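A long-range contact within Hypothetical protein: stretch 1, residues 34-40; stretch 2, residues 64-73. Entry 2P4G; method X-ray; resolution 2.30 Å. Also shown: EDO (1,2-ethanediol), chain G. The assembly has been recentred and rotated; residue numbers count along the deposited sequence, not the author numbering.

Stretch 1 34-40: PECRAIA
Stretch 2 64-73: DLLIQLRGWA

Strand 35-40 packs against the helix of stretch 2, their axes 10.1 Å apart at closest approach and nearly antiparallel at 164°. In register, I39 CA lies 7.5 Å from L66 CA. The strand is extended, so E35, R37 and I39 point toward the helix while C36, A38 and A40 point away. No hydrogen bond crosses the contact, which buries 396 Å².

D64 lies out of reach. L65 (t, p) points toward the strand; its CG is 4.4 Å from I39 CD1. L66 CB points sideways, but chi1 of -118° with chi2 t brings CD2 within 3.6 Å of I39 CG2. I67 and Q68 make no contact. L69 (t, p), one helical turn after L65, sets CD2 3.5 Å from I39 CB and CD1 4.1 Å from R37 NH1. I39 (chi1 t, chi2 148°) thus meets three leucines, an apolar fit. R70 faces elsewhere and donates from NH1 to EDO O2 at 2.9 Å. G71 makes no contact.

W72 (chi1 162°, chi2 95°) lays its ring against R37 (m, t, t). R37 CD sits over the face of W72, 4.3 Å from the centroid of its six-membered ring; R37 CZ is 4.3 Å from the centroid of the W72 five-membered ring, an off-centre cation-pi contact. E35 (t, t) salt-bridges R37, OE2 to NE 2.7 Å, balancing the buried charge. A73 makes no contact.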

ATOM      1  N   PRO A  34       1.747   7.830  28.226  1.00 83.22           N
ATOM      2  CA  PRO A  34       2.015   8.518  26.975  1.00 80.27           C
ATOM      3  C   PRO A  34       1.963   7.546  25.780  1.00 77.79           C
ATOM      4  O   PRO A  34       2.379   6.397  25.874  1.00 77.95           O
ATOM      5  CB  PRO A  34       3.425   9.093  27.165  1.00 79.86           C
ATOM      6  CG  PRO A  34       3.996   8.408  28.375  1.00 82.50           C
ATOM      7  CD  PRO A  34       2.843   7.976  29.206  1.00 82.79           C
ATOM      8  N   GLU A  35       1.407   8.010  24.680  1.00 76.15           N
ATOM      9  CA  GLU A  35       1.316   7.214  23.482  1.00 75.54           C
ATOM     10  C   GLU A  35       1.376   8.130  22.258  1.00 72.77           C
ATOM     11  O   GLU A  35       0.835   9.218  22.276  1.00 68.91           O
ATOM     12  CB  GLU A  35       0.028   6.395  23.470  1.00 74.93           C
ATOM     13  CG  GLU A  35       0.091   5.264  22.444  1.00 79.87           C
ATOM     14  CD  GLU A  35      -1.212   4.538  22.230  1.00 80.25           C
ATOM     15  OE1 GLU A  35      -2.121   4.608  23.085  1.00 82.37           O
ATOM     16  OE2 GLU A  35      -1.319   3.893  21.181  1.00 81.90           O
ATOM     17  N   CYS A  36       2.079   7.686  21.223  1.00 72.42           N
ATOM     18  CA  CYS A  36       2.072   8.371  19.936  1.00 73.69           C
ATOM     19  C   CYS A  36       1.543   7.455  18.837  1.00 72.11           C
ATOM     20  O   CYS A  36       1.978   6.311  18.704  1.00 72.28           O
ATOM     21  CB  CYS A  36       3.483   8.820  19.573  1.00 75.94           C
ATOM     22  SG  CYS A  36       3.618   9.619  17.971  1.00 74.41           S
ATOM     23  N   ARG A  37       0.608   7.984  18.059  1.00 72.08           N
ATOM     24  CA  ARG A  37      -0.002   7.275  16.955  1.00 71.54           C
ATOM     25  C   ARG A  37       0.091   8.102  15.696  1.00 70.95           C
ATOM     26  O   ARG A  37      -0.071   9.318  15.727  1.00 69.44           O
ATOM     27  CB  ARG A  37      -1.472   6.994  17.225  1.00 68.86           C
ATOM     28  CG  ARG A  37      -1.684   6.255  18.499  1.00 68.47           C
ATOM     29  CD  ARG A  37      -3.008   5.551  18.469  1.00 68.39           C
ATOM     30  NE  ARG A  37      -3.374   4.973  19.756  1.00 70.97           N
ATOM     31  CZ  ARG A  37      -4.566   4.451  19.999  1.00 70.90           C
ATOM     32  NH1 ARG A  37      -5.500   4.445  19.053  1.00 74.64           N
ATOM     33  NH2 ARG A  37      -4.828   3.953  21.190  1.00 67.56           N
ATOM     34  N   ALA A  38       0.352   7.420  14.591  1.00 70.19           N
ATOM     35  CA  ALA A  38       0.325   8.043  13.284  1.00 72.08           C
ATOM     36  C   ALA A  38      -0.991   7.628  12.625  1.00 72.41           C
ATOM     37  O   ALA A  38      -1.407   6.488  12.767  1.00 74.23           O
ATOM     38  CB  ALA A  38       1.521   7.594  12.473  1.00 68.22           C
ATOM     39  N   ILE A  39      -1.654   8.559  11.941  1.00 74.55           N
ATOM     40  CA  ILE A  39      -2.881   8.252  11.202  1.00 72.59           C
ATOM     41  C   ILE A  39      -2.713   8.633   9.738  1.00 73.60           C
ATOM     42  O   ILE A  39      -2.280   9.734   9.415  1.00 74.25           O
ATOM     43  CB  ILE A  39      -4.154   8.900  11.838  1.00 73.03           C
ATOM     44  CG1 ILE A  39      -5.399   8.476  11.066  1.00 71.06           C
ATOM     45  CG2 ILE A  39      -4.051  10.450  11.935  1.00 66.64           C
ATOM     46  CD1 ILE A  39      -6.608   8.360  11.916  1.00 69.33           C
ATOM     47  N   ALA A  40      -3.020   7.706   8.836  1.00 72.17           N
ATOM     48  CA  ALA A  40      -2.676   7.942   7.437  1.00 71.88           C
ATOM     49  C   ALA A  40      -3.664   7.248   6.498  1.00 72.43           C
ATOM     50  O   ALA A  40      -4.397   6.342   6.910  1.00 72.25           O
ATOM     51  CB  ALA A  40      -1.195   7.529   7.161  1.00 68.19           C
ATOM     52  N   ASP A  64     -14.638  10.720  10.046  1.00 73.68           N
ATOM     53  CA  ASP A  64     -15.043  10.433  11.416  1.00 75.31           C
ATOM     54  C   ASP A  64     -13.938   9.830  12.271  1.00 74.59           C
ATOM     55  O   ASP A  64     -13.779  10.169  13.431  1.00 76.49           O
ATOM     56  CB  ASP A  64     -16.192   9.446  11.413  1.00 77.86           C
ATOM     57  CG  ASP A  64     -17.451  10.014  10.829  1.00 87.70           C
ATOM     58  OD1 ASP A  64     -17.449  11.215  10.443  1.00100.53           O
ATOM     59  OD2 ASP A  64     -18.448   9.251  10.760  1.00100.90           O
ATOM     60  N   LEU A  65     -13.195   8.902  11.710  1.00 76.09           N
ATOM     61  CA  LEU A  65     -12.095   8.274  12.438  1.00 77.36           C
ATOM     62  C   LEU A  65     -10.992   9.288  12.758  1.00 76.73           C
ATOM     63  O   LEU A  65     -10.420   9.272  13.841  1.00 79.10           O
ATOM     64  CB  LEU A  65     -11.523   7.102  11.620  1.00 75.97           C
ATOM     65  CG  LEU A  65     -10.426   6.281  12.281  1.00 76.18           C
ATOM     66  CD1 LEU A  65     -10.992   5.642  13.512  1.00 70.07           C
ATOM     67  CD2 LEU A  65      -9.862   5.236  11.286  1.00 76.86           C
ATOM     68  N   LEU A  66     -10.682  10.167  11.824  1.00 74.95           N
ATOM     69  CA  LEU A  66      -9.736  11.221  12.151  1.00 77.18           C
ATOM     70  C   LEU A  66     -10.227  12.002  13.361  1.00 76.23           C
ATOM     71  O   LEU A  66      -9.461  12.256  14.279  1.00 76.15           O
ATOM     72  CB  LEU A  66      -9.521  12.187  10.985  1.00 78.81           C
ATOM     73  CG  LEU A  66      -8.131  12.291  10.379  1.00 89.31           C
ATOM     74  CD1 LEU A  66      -8.127  13.467   9.379  1.00 91.36           C
ATOM     75  CD2 LEU A  66      -7.046  12.476  11.451  1.00 86.90           C
ATOM     76  N   ILE A  67     -11.506  12.386  13.352  1.00 76.90           N
ATOM     77  CA  ILE A  67     -12.082  13.160  14.457  1.00 76.60           C
ATOM     78  C   ILE A  67     -12.034  12.365  15.759  1.00 75.96           C
ATOM     79  O   ILE A  67     -11.710  12.912  16.812  1.00 76.60           O
ATOM     80  CB  ILE A  67     -13.529  13.601  14.158  1.00 76.78           C
ATOM     81  CG1 ILE A  67     -13.551  14.606  13.006  1.00 80.18           C
ATOM     82  CG2 ILE A  67     -14.179  14.239  15.381  1.00 74.84           C
ATOM     83  CD1 ILE A  67     -12.599  15.687  13.166  1.00 72.56           C
ATOM     84  N   GLN A  68     -12.348  11.079  15.675  1.00 74.85           N
ATOM     85  CA  GLN A  68     -12.303  10.184  16.850  1.00 75.10           C
ATOM     86  C   GLN A  68     -10.893  10.179  17.453  1.00 71.41           C
ATOM     87  O   GLN A  68     -10.732  10.288  18.664  1.00 70.01           O
ATOM     88  CB  GLN A  68     -12.731   8.756  16.466  1.00 74.50           C
ATOM     89  CG  GLN A  68     -13.041   7.861  17.627  1.00 77.92           C
ATOM     90  CD  GLN A  68     -14.411   8.139  18.209  1.00 78.14           C
ATOM     91  OE1 GLN A  68     -14.552   8.873  19.188  1.00 71.65           O
ATOM     92  NE2 GLN A  68     -15.432   7.577  17.586  1.00 77.80           N
ATOM     93  N   LEU A  69      -9.881  10.087  16.596  1.00 70.75           N
ATOM     94  CA  LEU A  69      -8.477  10.039  17.049  1.00 70.71           C
ATOM     95  C   LEU A  69      -8.032  11.383  17.607  1.00 69.81           C
ATOM     96  O   LEU A  69      -7.318  11.447  18.605  1.00 69.51           O
ATOM     97  CB  LEU A  69      -7.533   9.566  15.925  1.00 71.23           C
ATOM     98  CG  LEU A  69      -6.082   9.250  16.365  1.00 73.34           C
ATOM     99  CD1 LEU A  69      -5.980   8.148  17.429  1.00 63.10           C
ATOM    100  CD2 LEU A  69      -5.199   8.915  15.182  1.00 67.53           C
ATOM    101  N   ARG A  70      -8.516  12.451  16.998  1.00 68.46           N
ATOM    102  CA  ARG A  70      -8.370  13.784  17.570  1.00 71.37           C
ATOM    103  C   ARG A  70      -8.989  13.926  18.955  1.00 69.79           C
ATOM    104  O   ARG A  70      -8.445  14.635  19.796  1.00 71.84           O
ATOM    105  CB  ARG A  70      -8.945  14.853  16.628  1.00 72.46           C
ATOM    106  CG  ARG A  70      -8.034  15.135  15.443  1.00 71.51           C
ATOM    107  CD  ARG A  70      -8.559  16.264  14.565  1.00 73.56           C
ATOM    108  NE  ARG A  70      -7.492  16.705  13.670  1.00 77.39           N
ATOM    109  CZ  ARG A  70      -7.407  17.916  13.129  1.00 76.85           C
ATOM    110  NH1 ARG A  70      -8.341  18.829  13.348  1.00 79.01           N
ATOM    111  NH2 ARG A  70      -6.368  18.212  12.368  1.00 75.66           N
ATOM    112  N   GLY A  71     -10.109  13.250  19.190  1.00 67.94           N
ATOM    113  CA  GLY A  71     -10.732  13.225  20.494  1.00 68.21           C
ATOM    114  C   GLY A  71      -9.930  12.470  21.529  1.00 68.23           C
ATOM    115  O   GLY A  71     -10.082  12.710  22.723  1.00 69.56           O
ATOM    116  N   TRP A  72      -9.117  11.534  21.057  1.00 68.17           N
ATOM    117  CA  TRP A  72      -8.185  10.747  21.878  1.00 67.56           C
ATOM    118  C   TRP A  72      -6.925  11.542  22.211  1.00 68.25           C
ATOM    119  O   TRP A  72      -6.348  11.348  23.267  1.00 69.80           O
ATOM    120  CB  TRP A  72      -7.806   9.463  21.104  1.00 66.21           C
ATOM    121  CG  TRP A  72      -6.575   8.748  21.550  1.00 63.04           C
ATOM    122  CD1 TRP A  72      -6.513   7.699  22.422  1.00 65.49           C
ATOM    123  CD2 TRP A  72      -5.228   8.988  21.113  1.00 64.42           C
ATOM    124  NE1 TRP A  72      -5.208   7.280  22.569  1.00 64.26           N
ATOM    125  CE2 TRP A  72      -4.402   8.056  21.774  1.00 68.88           C
ATOM    126  CE3 TRP A  72      -4.637   9.903  20.219  1.00 67.49           C
ATOM    127  CZ2 TRP A  72      -3.016   8.016  21.582  1.00 66.03           C
ATOM    128  CZ3 TRP A  72      -3.272   9.874  20.040  1.00 64.17           C
ATOM    129  CH2 TRP A  72      -2.472   8.937  20.719  1.00 69.67           C
ATOM    130  N   ALA A  73      -6.520  12.425  21.292  1.00 68.69           N
ATOM    131  CA  ALA A  73      -5.227  13.098  21.328  1.00 69.49           C
ATOM    132  C   ALA A  73      -5.187  14.276  22.296  1.00 73.42           C
ATOM    133  O   ALA A  73      -6.168  14.999  22.466  1.00 71.68           O
ATOM    134  CB  ALA A  73      -4.849  13.613  19.893  1.00 66.78           C
TER
HETATM  135  C1  EDO G 275      -9.877  21.841  11.416  1.00 77.99           C
HETATM  136  O1  EDO G 275     -11.081  21.791  10.645  1.00 74.73           O
HETATM  137  C2  EDO G 275      -8.648  21.068  10.859  1.00 72.69           C
HETATM  138  O2  EDO G 275      -7.456  21.118  11.748  1.00 62.47           O